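Local coordinates for DotU family type IV/VI secretion system protein (Acinetobacter baumannii, PDB 6Y4R) that probably forms part of the inner-membrane assembly of the type VI secretion system, this chain being the cytoplasmic domain of TssL, at residues L14-L17 with I18-Y22; Q49-A52 with D53-H56; C63-I66 with D67-V71; R112-G115 with K116-L119; G132-G135 with K136-E140. All coordinates share one frame; numbering follows the deposited sequence.

Contact 1 (L14-L17 with I18-Y22); sequences LIFL and IRNQY
The carbonyl of Leu17 accepts from the amide of Tyr22 (N to O 2.8 Å), and with the Gln21 N to Ile18 O bond of 3.0 Å this closes a Schellman motif at the C-terminal end of helix 9-19, Gln21 taking the positive phi (75°) that turns the chain out of the helix. Just before it, ordinary helical bonds run from Arg19 N to Ile15 O and from Asn20 N to Phe16 O.

The hydrophobic side of this ending is made by Leu17 and Tyr22. CB of Leu17 touches CD1 of the Tyr22 ring at 3.5 Å, and the CD1 methyl of Leu17 lies over one face of that ring, nearer the rim than the middle, in a CH-pi contact of 4.2 Å to the centroid. Tyr22 swings CG trans to its own N (chi1 153°), which carries the ring back across the last turn onto Leu17. Ile15 and Ile18 instead face inward, against helix 52-71. On the outer side, Gln21 NE2 binds the carbonyl O of Arg19 from above its plane. One residue on from Arg19, the Asn20 amide is tipped 60° from the Phe16 ring, its ND2 sitting 3.7 Å above the ring plane, over the centre.

Contact 2 (Q49-A52 with D53-H56); sequences QFSA and DDIH
Ser51 caps the start of helix 52-71 by accepting from the amide of Asp54, a local contact at the tight link between helix 27-47 and helix 52-71. The first of these helices ends in a Schellman motif with Gln49 at positive phi, so one helix is closed and the next opened within a few residues. Ser51 occupies the N-cap, and OG reaches Asp54 N at 3.2 Å along a nearly straight N-H (165°). The chi1 of 86° places OG between the backbone N and the carbonyl carbon, and from there it points to the amide of Asp54.

The regular pattern begins at once: Ile55 N bonds to Ser51 O at 3.1 Å, and His56 N bonds to Ala52 O at 3.0 Å.

Apolar groups close the inner side. Ile55 folds its CD1 methyl against the carbonyl O of Phe50, 3.5 Å away, while CG1 of Ile55 lies 4.3 Å from CB of Phe50. Both side chains also pack on Ala45 of the preceding helix, and the Phe50 ring reaches Leu4 and Ala120. The Asp54 carboxylate stands at the rim of that ring rather than over it, and its OD1 makes a salt bridge with Arg118.

Ser51 thus satisfies an amide that has no preceding helical carbonyl to bind, while the carboxylates of Asp53 and Asp54, both in the first turn, would be expected to interact favourably with the positive end of the helix dipole.

Contact 3 (C63-I66 with D67-V71); sequences CALI and DETIV
Ile66 and Ile70 lie side by side on one flank of the helix, pointing the same way, and their CD1 methyls meet at 3.9 Å. They reach each other from different first torsions: Ile66 carries CG1 trans to its backbone N (chi1 -176°), whereas Ile70 has CG1 trans to its carbonyl carbon (chi1 -74°). Leu65 and Thr69 form a similar parallel pair one residue back, with Leu65 CD1 3.9 Å from Thr69 OG1.

The buried hydroxyl of Thr69 turns back on its own helix and is satisfied by donating to Leu65 O at 2.8 Å. That oxygen also takes the regular bond from Thr69 N at 3.1 Å, and the two donors approach from opposite faces of the carbonyl plane.

These residues form the last turns of helix 52-71, here largely buried within the all-helical DotU domain; Ile66, Thr69 and Ile70 pack against helix 9-19, and Cys63 against helix 90-95. Asp67 bonds through its N to Cys63 O (3.0 Å), while its carboxylate takes the amides at the start of helix 90-95, Leu90 N on OD1 and Gln91 N on OD2, and OD1 also accepts from Trp85 NE1 at the end of helix 79-85. CG2 of Ile66 comes within 4.1 Å of Asp67 OD1.

Contact 4 (R112-G115 with K116-L119); sequences RSRG and KERL
Two overlapping beta turns make the reversal between helix 100-114 and helix 119-130, a type II' turn from Arg114 to Glu117 followed by a type I turn from Lys116 to Leu119. The first is closed by Glu117 N to Arg114 O at 3.2 Å, with Gly115 supplying the positive phi (61°) that a type II' turn needs at its second position.

The same two residues are joined by their side chains. Arg114, bent at chi2 and chi3, curls back and offers the side of its guanidinium: in a side-on salt bridge, NE and NH2 both donate to the single oxygen Glu117 OE1, each at 3.2 Å. The oxygen lies in the guanidinium plane, with the carboxylate turned 31° from it. NE comes nearly along the C-O axis of OE1, NH2 from its anti side.

Arg118 passes beneath one face of that guanidinium through its aliphatic part, CG being 4.0 Å from Arg114 NH1 and 3.8 Å from Arg114 CB. Its own head group is paired with Asp54 and Asp57 on helix 52-71.

The two cations, 4.3 Å apart from Arg114 NH1 to Arg118 NE, therefore each have an acidic partner, which should offset much of their mutual repulsion at the protein surface.

Contact 5 (G132-G135 with K136-E140); sequences GFQG and KYRIE
Gln134 sets CG trans to its carbonyl carbon (chi1 -49°) and then runs out extended, whereas Arg138 starts trans to its backbone N and bends back at chi3 (-57°), which brings its guanidinium beneath the Gln134 amide. The two chains cross at about a right angle, with amide and guanidinium planes 26° apart. As modelled, Gln134 NE2 lies over the centre of one guanidinium face, but so close an approach is doubtful at this resolution. No hydrogen bond joins the two groups, since NE2 and the arginine nitrogens all offer N-H.

The charged end of Arg138 forms a salt bridge through NH2 with Glu68 on helix 52-71. The Glu68 carboxylate also receives the backbone amides of Gln134 and Gly135, so one acidic group engages both halves of the contact.

Between Gln134 and Arg138 the chain turns tightly. Tyr137 N bonds to Gln134 O at 3.2 Å and Arg138 N to Gly135 O at 3.3 Å. Gln134 O also lies at the edge of the Tyr137 ring, 3.7 Å from CD1, and that ring meets Phe105 edge-to-face.

Gly132 is the C-prime residue of a Schellman motif ending the preceding helix, and the successive i to i+3 bonds that follow are typical of a short 3-10 turn in a connection between helices.

Overall arrangement
Contact 3 is the nearest of the five to the middle of the chain, and the others are spread about it. Contact 1 packs directly on it, with Ile18 CG2 3.6 Å from Thr69 CG2, their centres being 11 Å apart. Contact 5 is tied to it through polar atoms: Glu68 OE2 lies 2.8 Å from Gln134 N. Arg19 NH2 also brushes Gly132 CA, bringing contacts 1 and 5 into touch. Contact 2 begins the helix whose end is contact 3, about 22 Å away between centres, and joins contact 4 by a salt bridge of 2.6 Å between Asp54 OD1 and Arg118 NH2. Contacts 1 and 4, about 30 Å apart between centres, lie on opposite sides of the chain's centre.

Contact 1 (L14-L17 with I18-Y22)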
loop_
_atom_site.group_PDB
_atom_site.type_symbol
_atom_site.label_atom_id
_atom_site.label_comp_id
_atom_site.label_asym_id
_atom_site.label_seq_id
_atom_site.Cartn_x
_atom_site.Cartn_y
_atom_site.Cartn_z
ATOM N N LEU A 14 6.272 -1.317 9.253
ATOM C CA LEU A 14 6.086 0.046 9.739
ATOM C C LEU A 14 4.649 0.512 9.543
ATOM O O LEU A 14 4.174 1.354 10.313
ATOM C CB LEU A 14 7.054 0.995 9.025
ATOM C CG LEU A 14 8.561 0.692 8.967
ATOM C CD1 LEU A 14 9.259 1.684 8.062
ATOM C CD2 LEU A 14 9.193 0.733 10.339
ATOM N N ILE A 15 3.949 -0.044 8.536
ATOM C CA ILE A 15 2.494 0.098 8.435
ATOM C C ILE A 15 1.818 -0.544 9.632
ATOM O O ILE A 15 0.838 -0.023 10.173
ATOM C CB ILE A 15 1.959 -0.565 7.158
ATOM C CG1 ILE A 15 2.623 -0.038 5.884
ATOM C CG2 ILE A 15 0.441 -0.386 7.113
ATOM C CD1 ILE A 15 1.977 1.135 5.319
ATOM N N PHE A 16 2.276 -1.744 9.993
ATOM C CA PHE A 16 1.694 -2.479 11.105
ATOM C C PHE A 16 1.902 -1.745 12.424
ATOM O O PHE A 16 1.023 -1.782 13.293
ATOM C CB PHE A 16 2.290 -3.894 11.145
ATOM C CG PHE A 16 1.386 -4.933 11.769
ATOM C CD1 PHE A 16 0.016 -4.925 11.543
ATOM C CD2 PHE A 16 1.919 -5.929 12.592
ATOM C CE1 PHE A 16 -0.811 -5.887 12.129
ATOM C CE2 PHE A 16 1.099 -6.900 13.186
ATOM C CZ PHE A 16 -0.266 -6.877 12.956
ATOM N N LEU A 17 3.045 -1.060 12.594
ATOM C CA LEU A 17 3.310 -0.352 13.853
ATOM C C LEU A 17 2.361 0.821 14.045
ATOM O O LEU A 17 1.869 1.059 15.156
ATOM C CB LEU A 17 4.746 0.174 13.920
ATOM C CG LEU A 17 5.915 -0.786 14.095
ATOM C CD1 LEU A 17 7.234 -0.036 13.912
ATOM C CD2 LEU A 17 5.858 -1.508 15.449
ATOM N N ILE A 18 2.119 1.585 12.986
ATOM C CA ILE A 18 1.187 2.709 13.070
ATOM C C ILE A 18 -0.223 2.213 13.330
ATOM O O ILE A 18 -0.972 2.799 14.127
ATOM C CB ILE A 18 1.270 3.579 11.803
ATOM C CG1 ILE A 18 2.687 4.146 11.665
ATOM C CG2 ILE A 18 0.182 4.642 11.797
ATOM C CD1 ILE A 18 2.820 5.164 10.568
ATOM N N ARG A 19 -0.599 1.107 12.686
ATOM C CA ARG A 19 -1.897 0.516 12.959
ATOM C C ARG A 19 -1.973 0.095 14.410
ATOM O O ARG A 19 -3.031 0.192 15.036
ATOM C CB ARG A 19 -2.103 -0.684 12.044
ATOM C CG ARG A 19 -2.443 -0.373 10.575
ATOM C CD ARG A 19 -2.919 -1.662 9.925
ATOM N NE ARG A 19 -4.372 -1.783 9.843
ATOM C CZ ARG A 19 -5.015 -2.927 10.053
ATOM N NH1 ARG A 19 -4.328 -4.022 10.383
ATOM N NH2 ARG A 19 -6.339 -2.975 9.955
ATOM N N ASN A 20 -0.841 -0.335 14.967
ATOM C CA ASN A 20 -0.726 -0.756 16.354
ATOM C C ASN A 20 -0.375 0.389 17.293
ATOM O O ASN A 20 0.126 0.147 18.404
ATOM C CB ASN A 20 0.307 -1.868 16.464
ATOM C CG ASN A 20 -0.127 -3.124 15.750
ATOM O OD1 ASN A 20 -1.284 -3.239 15.314
ATOM N ND2 ASN A 20 0.785 -4.095 15.653
ATOM N N GLN A 21 -0.603 1.623 16.861
ATOM C CA GLN A 21 -0.599 2.816 17.688
ATOM C C GLN A 21 0.813 3.246 18.066
ATOM O O GLN A 21 0.972 4.110 18.946
ATOM C CB GLN A 21 -1.472 2.628 18.938
ATOM C CG GLN A 21 -2.961 2.556 18.604
ATOM C CD GLN A 21 -3.347 3.549 17.503
ATOM O OE1 GLN A 21 -3.546 4.739 17.763
ATOM N NE2 GLN A 21 -3.492 3.050 16.270
ATOM N N TYR A 22 1.847 2.678 17.443
ATOM C CA TYR A 22 3.194 3.194 17.637
ATOM C C TYR A 22 3.328 4.519 16.898
ATOM O O TYR A 22 2.899 4.654 15.746
ATOM C CB TYR A 22 4.231 2.190 17.126
ATOM C CG TYR A 22 5.552 2.807 16.673
ATOM C CD1 TYR A 22 5.732 3.217 15.351
ATOM C CD2 TYR A 22 6.612 2.958 17.552
ATOM C CE1 TYR A 22 6.911 3.764 14.931
ATOM C CE2 TYR A 22 7.796 3.508 17.147
ATOM C CZ TYR A 22 7.948 3.910 15.837
ATOM O OH TYR A 22 9.152 4.468 15.435
#

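Contact 2 (Q49-A52 with D53-H56)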
loop_
_atom_site.group_PDB
_atom_site.type_symbol
_atom_site.label_atom_id
_atom_site.label_comp_id
_atom_site.label_asym_id
_atom_site.label_seq_id
_atom_site.Cartn_x
_atom_site.Cartn_y
_atom_site.Cartn_z
ATOM N N GLN A 49 14.083 -9.215 -11.572
ATOM C CA GLN A 49 13.544 -9.258 -12.920
ATOM C C GLN A 49 12.022 -9.167 -12.924
ATOM O O GLN A 49 11.383 -9.643 -13.867
ATOM C CB GLN A 49 14.027 -10.525 -13.653
ATOM C CG GLN A 49 15.544 -10.793 -13.471
ATOM C CD GLN A 49 16.352 -10.864 -14.744
ATOM O OE1 GLN A 49 15.876 -10.513 -15.818
ATOM N NE2 GLN A 49 17.598 -11.317 -14.626
ATOM N N PHE A 50 11.413 -8.580 -11.889
ATOM C CA PHE A 50 9.991 -8.281 -11.964
ATOM C C PHE A 50 9.774 -7.164 -12.978
ATOM O O PHE A 50 10.603 -6.263 -13.124
ATOM C CB PHE A 50 9.423 -7.840 -10.613
ATOM C CG PHE A 50 9.396 -8.909 -9.549
ATOM C CD1 PHE A 50 8.235 -9.629 -9.306
ATOM C CD2 PHE A 50 10.513 -9.169 -8.772
ATOM C CE1 PHE A 50 8.191 -10.602 -8.329
ATOM C CE2 PHE A 50 10.479 -10.139 -7.786
ATOM C CZ PHE A 50 9.315 -10.855 -7.568
ATOM N N SER A 51 8.629 -7.209 -13.657
ATOM C CA SER A 51 8.333 -6.224 -14.682
ATOM C C SER A 51 8.199 -4.842 -14.059
ATOM O O SER A 51 7.841 -4.697 -12.887
ATOM C CB SER A 51 7.052 -6.596 -15.429
ATOM O OG SER A 51 5.910 -6.101 -14.751
ATOM N N ALA A 52 8.477 -3.818 -14.877
ATOM C CA ALA A 52 8.397 -2.430 -14.427
ATOM C C ALA A 52 7.003 -2.059 -13.947
ATOM O O ALA A 52 6.870 -1.206 -13.061
ATOM C CB ALA A 52 8.832 -1.485 -15.546
ATOM N N ASP A 53 5.951 -2.669 -14.508
ATOM C CA ASP A 53 4.609 -2.344 -14.029
ATOM C C ASP A 53 4.335 -2.963 -12.664
ATOM O O ASP A 53 3.691 -2.328 -11.816
ATOM C CB ASP A 53 3.544 -2.784 -15.031
ATOM C CG ASP A 53 3.841 -2.327 -16.437
ATOM O OD1 ASP A 53 3.396 -1.221 -16.814
ATOM O OD2 ASP A 53 4.510 -3.075 -17.178
ATOM N N ASP A 54 4.836 -4.185 -12.416
ATOM C CA ASP A 54 4.675 -4.796 -11.092
ATOM C C ASP A 54 5.362 -3.958 -10.020
ATOM O O ASP A 54 4.767 -3.664 -8.980
ATOM C CB ASP A 54 5.219 -6.234 -11.068
ATOM C CG ASP A 54 4.257 -7.263 -11.692
ATOM O OD1 ASP A 54 3.206 -6.860 -12.241
ATOM O OD2 ASP A 54 4.543 -8.487 -11.594
ATOM N N ILE A 55 6.595 -3.514 -10.289
ATOM C CA ILE A 55 7.320 -2.672 -9.336
ATOM C C ILE A 55 6.561 -1.371 -9.106
ATOM O O ILE A 55 6.363 -0.932 -7.962
ATOM C CB ILE A 55 8.752 -2.391 -9.840
ATOM C CG1 ILE A 55 9.653 -3.633 -9.807
ATOM C CG2 ILE A 55 9.396 -1.233 -9.041
ATOM C CD1 ILE A 55 10.732 -3.599 -10.884
ATOM N N HIS A 56 6.128 -0.742 -10.202
ATOM C CA HIS A 56 5.413 0.535 -10.140
ATOM C C HIS A 56 4.127 0.392 -9.332
ATOM O O HIS A 56 3.810 1.243 -8.493
ATOM C CB HIS A 56 5.109 1.013 -11.572
ATOM C CG HIS A 56 4.295 2.264 -11.678
ATOM N ND1 HIS A 56 4.854 3.519 -11.742
ATOM C CD2 HIS A 56 2.952 2.453 -11.722
ATOM C CE1 HIS A 56 3.894 4.429 -11.846
ATOM N NE2 HIS A 56 2.726 3.810 -11.822
#

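Contact 3 (C63-I66 with D67-V71)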
loop_
_atom_site.group_PDB
_atom_site.type_symbol
_atom_site.label_atom_id
_atom_site.label_comp_id
_atom_site.label_asym_id
_atom_site.label_seq_id
_atom_site.Cartn_x
_atom_site.Cartn_y
_atom_site.Cartn_z
ATOM N N CYS A 63 2.230 3.192 -1.119
ATOM C CA CYS A 63 2.142 4.618 -0.829
ATOM C C CYS A 63 0.700 5.051 -0.574
ATOM O O CYS A 63 0.434 5.842 0.340
ATOM C CB CYS A 63 2.771 5.417 -1.967
ATOM S SG CYS A 63 4.586 5.206 -2.061
ATOM N N ALA A 64 -0.250 4.544 -1.360
ATOM C CA ALA A 64 -1.650 4.824 -1.056
ATOM C C ALA A 64 -2.012 4.334 0.348
ATOM O O ALA A 64 -2.780 4.990 1.061
ATOM C CB ALA A 64 -2.559 4.202 -2.120
ATOM N N LEU A 65 -1.441 3.201 0.768
ATOM C CA LEU A 65 -1.789 2.568 2.042
ATOM C C LEU A 65 -1.157 3.277 3.236
ATOM O O LEU A 65 -1.810 3.462 4.270
ATOM C CB LEU A 65 -1.388 1.093 2.009
ATOM C CG LEU A 65 -1.237 0.293 3.295
ATOM C CD1 LEU A 65 -2.580 0.016 3.931
ATOM C CD2 LEU A 65 -0.530 -1.000 2.978
ATOM N N ILE A 66 0.134 3.617 3.140
ATOM C CA ILE A 66 0.805 4.356 4.213
ATOM C C ILE A 66 0.198 5.746 4.370
ATOM O O ILE A 66 0.055 6.243 5.494
ATOM C CB ILE A 66 2.324 4.429 3.956
ATOM C CG1 ILE A 66 3.048 5.101 5.122
ATOM C CG2 ILE A 66 2.635 5.169 2.654
ATOM C CD1 ILE A 66 2.832 4.433 6.427
ATOM N N ASP A 67 -0.221 6.375 3.262
ATOM C CA ASP A 67 -0.793 7.711 3.381
ATOM C C ASP A 67 -2.098 7.686 4.168
ATOM O O ASP A 67 -2.299 8.511 5.070
ATOM C CB ASP A 67 -1.064 8.341 2.006
ATOM C CG ASP A 67 0.192 8.892 1.302
ATOM O OD1 ASP A 67 1.286 8.956 1.907
ATOM O OD2 ASP A 67 0.043 9.397 0.161
ATOM N N GLU A 68 -2.970 6.707 3.896
ATOM C CA GLU A 68 -4.283 6.711 4.543
ATOM C C GLU A 68 -4.236 6.167 5.960
ATOM O O GLU A 68 -5.047 6.570 6.802
ATOM C CB GLU A 68 -5.305 5.954 3.694
ATOM C CG GLU A 68 -6.559 5.524 4.461
ATOM C CD GLU A 68 -7.520 4.646 3.653
ATOM O OE1 GLU A 68 -7.933 5.088 2.567
ATOM O OE2 GLU A 68 -7.859 3.520 4.088
ATOM N N THR A 69 -3.302 5.263 6.243
ATOM C CA THR A 69 -3.098 4.818 7.614
ATOM C C THR A 69 -2.765 6.006 8.507
ATOM O O THR A 69 -3.294 6.134 9.619
ATOM C CB THR A 69 -1.983 3.774 7.659
ATOM O OG1 THR A 69 -2.363 2.636 6.879
ATOM C CG2 THR A 69 -1.706 3.342 9.069
ATOM N N ILE A 70 -1.871 6.877 8.030
ATOM C CA ILE A 70 -1.422 8.025 8.811
ATOM C C ILE A 70 -2.518 9.083 8.918
ATOM O O ILE A 70 -2.772 9.623 9.999
ATOM C CB ILE A 70 -0.138 8.605 8.199
ATOM C CG1 ILE A 70 1.042 7.683 8.508
ATOM C CG2 ILE A 70 0.078 10.046 8.686
ATOM C CD1 ILE A 70 2.293 8.058 7.815
ATOM N N VAL A 71 -3.163 9.422 7.800
ATOM C CA VAL A 71 -4.113 10.530 7.818
ATOM C C VAL A 71 -5.418 10.189 8.558
ATOM O O VAL A 71 -6.074 11.096 9.082
ATOM C CB VAL A 71 -4.346 11.021 6.363
ATOM C CG1 VAL A 71 -5.277 10.071 5.544
ATOM C CG2 VAL A 71 -4.847 12.450 6.353
#

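Contact 4 (R112-G115 with K116-L119)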
loop_
_atom_site.group_PDB
_atom_site.type_symbol
_atom_site.label_atom_id
_atom_site.label_comp_id
_atom_site.label_asym_id
_atom_site.label_seq_id
_atom_site.Cartn_x
_atom_site.Cartn_y
_atom_site.Cartn_z
ATOM N N ARG A 112 -6.783 -8.351 -11.351
ATOM C CA ARG A 112 -7.661 -9.508 -11.249
ATOM C C ARG A 112 -7.870 -10.100 -12.633
ATOM O O ARG A 112 -7.863 -11.325 -12.807
ATOM C CB ARG A 112 -9.003 -9.105 -10.627
ATOM C CG ARG A 112 -8.953 -8.614 -9.195
ATOM C CD ARG A 112 -10.310 -8.108 -8.688
ATOM N NE ARG A 112 -11.241 -9.211 -8.435
ATOM C CZ ARG A 112 -12.553 -9.074 -8.244
ATOM N NH1 ARG A 112 -13.109 -7.875 -8.264
ATOM N NH2 ARG A 112 -13.308 -10.147 -8.033
ATOM N N SER A 113 -8.023 -9.227 -13.637
ATOM C CA SER A 113 -8.235 -9.659 -15.018
ATOM C C SER A 113 -7.010 -10.372 -15.584
ATOM O O SER A 113 -7.140 -11.291 -16.404
ATOM C CB SER A 113 -8.586 -8.457 -15.889
ATOM O OG SER A 113 -7.421 -7.726 -16.232
ATOM N N ARG A 114 -5.811 -9.897 -15.241
ATOM C CA ARG A 114 -4.599 -10.524 -15.754
ATOM C C ARG A 114 -4.194 -11.774 -14.986
ATOM O O ARG A 114 -3.295 -12.483 -15.451
ATOM C CB ARG A 114 -3.424 -9.546 -15.777
ATOM C CG ARG A 114 -3.604 -8.393 -16.744
ATOM C CD ARG A 114 -3.482 -8.855 -18.193
ATOM N NE ARG A 114 -2.317 -9.703 -18.434
ATOM C CZ ARG A 114 -1.062 -9.278 -18.561
ATOM N NH1 ARG A 114 -0.759 -7.991 -18.406
ATOM N NH2 ARG A 114 -0.093 -10.160 -18.793
ATOM N N GLY A 115 -4.780 -12.019 -13.809
ATOM C CA GLY A 115 -4.715 -13.312 -13.145
ATOM C C GLY A 115 -3.334 -13.803 -12.766
ATOM O O GLY A 115 -2.728 -13.311 -11.811
ATOM N N LYS A 116 -2.837 -14.789 -13.516
ATOM C CA LYS A 116 -1.559 -15.420 -13.202
ATOM C C LYS A 116 -0.372 -14.560 -13.617
ATOM O O LYS A 116 0.661 -14.556 -12.933
ATOM C CB LYS A 116 -1.475 -16.789 -13.888
ATOM C CG LYS A 116 -0.178 -17.562 -13.627
ATOM C CD LYS A 116 -0.080 -18.047 -12.178
ATOM C CE LYS A 116 1.191 -18.887 -11.932
ATOM N NZ LYS A 116 1.394 -19.304 -10.494
ATOM N N GLU A 117 -0.496 -13.831 -14.724
ATOM C CA GLU A 117 0.618 -13.053 -15.245
ATOM C C GLU A 117 0.979 -11.856 -14.378
ATOM O O GLU A 117 2.095 -11.338 -14.512
ATOM C CB GLU A 117 0.337 -12.601 -16.681
ATOM C CG GLU A 117 0.168 -13.763 -17.673
ATOM C CD GLU A 117 -1.219 -13.888 -18.271
ATOM O OE1 GLU A 117 -1.871 -12.845 -18.488
ATOM O OE2 GLU A 117 -1.631 -15.026 -18.576
ATOM N N ARG A 118 0.048 -11.330 -13.579
ATOM C CA ARG A 118 0.381 -10.233 -12.675
ATOM C C ARG A 118 0.036 -10.547 -11.225
ATOM O O ARG A 118 -0.196 -9.631 -10.425
ATOM C CB ARG A 118 -0.264 -8.926 -13.134
ATOM C CG ARG A 118 0.110 -8.627 -14.579
ATOM C CD ARG A 118 0.789 -7.310 -14.784
ATOM N NE ARG A 118 -0.017 -6.122 -14.550
ATOM C CZ ARG A 118 0.370 -5.073 -13.837
ATOM N NH1 ARG A 118 -0.436 -4.036 -13.754
ATOM N NH2 ARG A 118 1.538 -5.091 -13.222
ATOM N N LEU A 119 0.106 -11.839 -10.863
ATOM C CA LEU A 119 -0.306 -12.303 -9.542
ATOM C C LEU A 119 0.618 -11.811 -8.444
ATOM O O LEU A 119 0.189 -11.696 -7.291
ATOM C CB LEU A 119 -0.378 -13.828 -9.527
ATOM C CG LEU A 119 -0.398 -14.589 -8.197
ATOM C CD1 LEU A 119 -1.724 -14.460 -7.507
ATOM C CD2 LEU A 119 -0.096 -16.066 -8.454
#

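Contact 5 (G132-G135 with K136-E140)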
loop_
_atom_site.group_PDB
_atom_site.type_symbol
_atom_site.label_atom_id
_atom_site.label_comp_id
_atom_site.label_asym_id
_atom_site.label_seq_id
_atom_site.Cartn_x
_atom_site.Cartn_y
_atom_site.Cartn_z
ATOM N N GLY A 132 -5.840 -2.728 6.126
ATOM C CA GLY A 132 -6.751 -1.667 6.509
ATOM C C GLY A 132 -7.048 -0.630 5.454
ATOM O O GLY A 132 -7.861 0.268 5.709
ATOM N N PHE A 133 -6.473 -0.753 4.266
ATOM C CA PHE A 133 -6.742 0.220 3.228
ATOM C C PHE A 133 -8.192 0.106 2.779
ATOM O O PHE A 133 -8.670 -0.982 2.456
ATOM C CB PHE A 133 -5.803 0.029 2.036
ATOM C CG PHE A 133 -6.057 1.005 0.909
ATOM C CD1 PHE A 133 -5.377 2.215 0.848
ATOM C CD2 PHE A 133 -6.996 0.731 -0.067
ATOM C CE1 PHE A 133 -5.618 3.128 -0.178
ATOM C CE2 PHE A 133 -7.237 1.646 -1.097
ATOM C CZ PHE A 133 -6.545 2.833 -1.144
ATOM N N GLN A 134 -8.896 1.233 2.801
ATOM C CA GLN A 134 -10.286 1.340 2.374
ATOM C C GLN A 134 -10.480 2.190 1.132
ATOM O O GLN A 134 -11.280 1.834 0.262
ATOM C CB GLN A 134 -11.119 1.924 3.500
ATOM C CG GLN A 134 -10.876 1.236 4.788
ATOM C CD GLN A 134 -11.968 1.497 5.766
ATOM O OE1 GLN A 134 -12.257 0.639 6.596
ATOM N NE2 GLN A 134 -12.545 2.696 5.723
ATOM N N GLY A 135 -9.753 3.297 1.025
ATOM C CA GLY A 135 -9.912 4.174 -0.119
ATOM C C GLY A 135 -11.326 4.687 -0.235
ATOM O O GLY A 135 -11.912 5.242 0.700
ATOM N N LYS A 136 -11.867 4.504 -1.427
ATOM C CA LYS A 136 -13.173 5.028 -1.790
ATOM C C LYS A 136 -14.320 4.332 -1.069
ATOM O O LYS A 136 -15.407 4.909 -0.955
ATOM C CB LYS A 136 -13.279 4.945 -3.313
ATOM C CG LYS A 136 -14.644 4.930 -3.901
ATOM C CD LYS A 136 -14.653 4.173 -5.229
ATOM C CE LYS A 136 -14.254 2.716 -5.023
ATOM N NZ LYS A 136 -14.292 1.947 -6.314
ATOM N N TYR A 137 -14.079 3.142 -0.518
ATOM C CA TYR A 137 -15.079 2.376 0.213
ATOM C C TYR A 137 -15.309 2.883 1.626
ATOM O O TYR A 137 -16.204 2.366 2.305
ATOM C CB TYR A 137 -14.670 0.909 0.282
ATOM C CG TYR A 137 -14.820 0.187 -1.026
ATOM C CD1 TYR A 137 -13.799 0.196 -1.960
ATOM C CD2 TYR A 137 -15.978 -0.499 -1.330
ATOM C CE1 TYR A 137 -13.924 -0.460 -3.161
ATOM C CE2 TYR A 137 -16.109 -1.159 -2.527
ATOM C CZ TYR A 137 -15.074 -1.137 -3.436
ATOM O OH TYR A 137 -15.172 -1.788 -4.638
ATOM N N ARG A 138 -14.516 3.857 2.089
ATOM C CA ARG A 138 -14.672 4.387 3.439
ATOM C C ARG A 138 -15.991 5.145 3.608
ATOM O O ARG A 138 -16.609 5.069 4.681
ATOM C CB ARG A 138 -13.480 5.284 3.788
ATOM C CG ARG A 138 -13.528 5.849 5.214
ATOM C CD ARG A 138 -12.214 6.508 5.681
ATOM N NE ARG A 138 -11.076 5.596 5.601
ATOM C CZ ARG A 138 -10.692 4.790 6.587
ATOM N NH1 ARG A 138 -11.366 4.774 7.733
ATOM N NH2 ARG A 138 -9.648 3.977 6.420
ATOM N N ILE A 139 -16.445 5.854 2.574
ATOM C CA ILE A 139 -17.692 6.615 2.638
ATOM C C ILE A 139 -18.867 5.833 2.054
ATOM O O ILE A 139 -19.995 5.960 2.537
ATOM C CB ILE A 139 -17.544 8.003 1.969
ATOM C CG1 ILE A 139 -16.702 7.948 0.683
ATOM C CG2 ILE A 139 -16.994 9.025 2.974
ATOM C CD1 ILE A 139 -17.452 7.470 -0.548
ATOM N N GLU A 140 -18.632 5.012 1.030
ATOM C CA GLU A 140 -19.634 4.036 0.630
ATOM C C GLU A 140 -19.819 2.985 1.729
ATOM O O GLU A 140 -19.099 2.955 2.738
ATOM C CB GLU A 140 -19.229 3.351 -0.674
ATOM C CG GLU A 140 -19.282 4.260 -1.876
ATOM C CD GLU A 140 -18.298 3.864 -2.959
ATOM O OE1 GLU A 140 -18.262 2.681 -3.360
ATOM O OE2 GLU A 140 -17.561 4.755 -3.418
#